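Local atomic coordinates of polymerase subunit PA (Dhori virus, PDB entry 4CGS), a protein that is a subunit of the viral RNA polymerase, probably binding RNA, and its N-terminal domain corresponds to the cap-snatching domain of related orthomyxoviruses. Residues 137-140 against 141-144. Sequence-based numbering, arbitrary orientation.
Sequences YLDE and VQRQ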
loop_
_atom_site.group_PDB
_atom_site.type_symbol
_atom_site.label_atom_id
_atom_site.label_comp_id
_atom_site.label_asym_id
_atom_site.label_seq_id
_atom_site.Cartn_x
_atom_site.Cartn_y
_atom_site.Cartn_z
ATOM N N TYR A 137 7.715 2.840 -12.776
ATOM C CA TYR A 137 8.505 2.309 -11.686
ATOM C C TYR A 137 8.296 0.812 -11.547
ATOM O O TYR A 137 9.241 0.050 -11.419
ATOM C CB TYR A 137 8.197 3.015 -10.365
ATOM C CG TYR A 137 8.754 2.292 -9.186
ATOM C CD1 TYR A 137 10.119 2.282 -8.946
ATOM C CD2 TYR A 137 7.964 1.609 -8.339
ATOM C CE1 TYR A 137 10.627 1.609 -7.853
ATOM C CE2 TYR A 137 8.468 0.917 -7.249
ATOM C CZ TYR A 137 9.797 0.917 -7.015
ATOM O OH TYR A 137 10.352 0.141 -6.000
ATOM N N LEU A 138 7.031 0.385 -11.483
ATOM C CA LEU A 138 6.679 -1.026 -11.296
ATOM C C LEU A 138 6.960 -1.819 -12.605
ATOM O O LEU A 138 6.740 -1.319 -13.711
ATOM C CB LEU A 138 5.207 -1.186 -10.879
ATOM C CG LEU A 138 4.833 -0.603 -9.528
ATOM C CD1 LEU A 138 3.334 -0.821 -9.380
ATOM C CD2 LEU A 138 5.578 -1.259 -8.380
ATOM N N ASP A 139 7.455 -3.046 -12.434
ATOM C CA ASP A 139 7.680 -3.927 -13.571
ATOM C C ASP A 139 6.388 -4.584 -13.994
ATOM O O ASP A 139 5.363 -4.474 -13.293
ATOM C CB ASP A 139 8.838 -4.852 -13.356
ATOM C CG ASP A 139 8.624 -5.982 -12.472
ATOM O OD1 ASP A 139 7.512 -6.340 -12.170
ATOM O OD2 ASP A 139 9.725 -6.599 -12.156
ATOM N N GLU A 140 6.391 -5.332 -15.097
ATOM C CA GLU A 140 5.126 -5.837 -15.636
ATOM C C GLU A 140 4.463 -6.793 -14.633
ATOM O O GLU A 140 3.239 -6.768 -14.480
ATOM C CB GLU A 140 5.378 -6.498 -16.982
ATOM C CG GLU A 140 4.107 -6.877 -17.691
ATOM C CD GLU A 140 4.296 -7.559 -19.048
ATOM O OE1 GLU A 140 5.421 -7.872 -19.377
ATOM O OE2 GLU A 140 3.303 -7.809 -19.746
ATOM N N VAL A 141 5.230 -7.637 -13.978
ATOM C CA VAL A 141 4.689 -8.601 -13.016
ATOM C C VAL A 141 4.104 -7.871 -11.818
ATOM O O VAL A 141 2.999 -8.175 -11.369
ATOM C CB VAL A 141 5.791 -9.627 -12.561
ATOM C CG1 VAL A 141 5.273 -10.457 -11.382
ATOM C CG2 VAL A 141 6.214 -10.555 -13.701
ATOM N N GLN A 142 4.817 -6.862 -11.288
ATOM C CA GLN A 142 4.255 -6.060 -10.234
ATOM C C GLN A 142 2.981 -5.336 -10.605
ATOM O O GLN A 142 2.015 -5.337 -9.849
ATOM C CB GLN A 142 5.303 -5.037 -9.770
ATOM C CG GLN A 142 6.548 -5.634 -9.112
ATOM C CD GLN A 142 7.561 -4.593 -8.788
ATOM O OE1 GLN A 142 7.943 -3.841 -9.707
ATOM N NE2 GLN A 142 8.043 -4.528 -7.554
ATOM N N ARG A 143 2.955 -4.751 -11.796
ATOM C CA ARG A 143 1.731 -4.116 -12.244
ATOM C C ARG A 143 0.546 -5.064 -12.347
ATOM O O ARG A 143 -0.555 -4.774 -11.907
ATOM C CB ARG A 143 1.922 -3.367 -13.619
ATOM C CG ARG A 143 2.944 -2.284 -13.583
ATOM C CD ARG A 143 2.903 -1.437 -14.780
ATOM N NE ARG A 143 3.062 -2.135 -16.037
ATOM C CZ ARG A 143 4.230 -2.396 -16.600
ATOM N NH1 ARG A 143 5.374 -2.061 -16.020
ATOM N NH2 ARG A 143 4.269 -3.035 -17.758
ATOM N N GLN A 144 0.825 -6.245 -12.857
ATOM C CA GLN A 144 -0.200 -7.292 -12.940
ATOM C C GLN A 144 -0.681 -7.723 -11.585
ATOM O O GLN A 144 -1.898 -7.802 -11.409
ATOM C CB GLN A 144 0.346 -8.470 -13.765
ATOM C CG GLN A 144 0.423 -8.281 -15.280
ATOM C CD GLN A 144 -0.985 -8.428 -15.843
ATOM O OE1 GLN A 144 -1.453 -9.545 -16.160
ATOM N NE2 GLN A 144 -1.674 -7.333 -15.908
HETATM O O HOH W 1 10.211 -2.385 -10.225
#
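Asp139 and Gln142 hold each other by two reciprocal hydrogen bonds, both almost straight. Gln142 N donates to Asp139 OD1 at 2.9 Å, with an N-H...O angle of 177°. In return Asp139 N gives its hydrogen to Gln142 OE1, also at 2.9 Å, in the carbonyl plane and on a lone pair. With CG between the backbone N and the carbonyl carbon (chi1 76°), Asp139 brings OD1 back to Gln142 N. A water donates to the same OE1 and to Tyr137 O, so two donors grip this oxygen, while Gln142 NE2 is taken up by Ile48 O and Tyr60 OH; with both ends of the amide engaged, its rotation is fixed. The exchange is a capping box, with Asp139 as N-cap of helix 140-157, just after helix 132-137 ends and Leu138 leaves helical geometry. Backbone bonds start the new helix: Arg143 N reaches Asp139 O at 2.8 Å, and Gln144 N reaches Glu140 O at 3.0 Å. Arg143 folds back over this junction, its chain bent at chi3. Its NH1 donates to Leu138 O at 2.8 Å, close to the guanidinium plane, but the bond is clearly bent (134°) and NH1 is tilted out of the carbonyl plane; Glu140 CA lies over one face, displaced toward its rim. Aliphatic contact is modest: Leu138 CB meets Arg143 CG at 3.7 Å. Leu138 CD2 lies against the Gln142 amide, 3.7 Å from OE1, the side chains crossing at about a right angle.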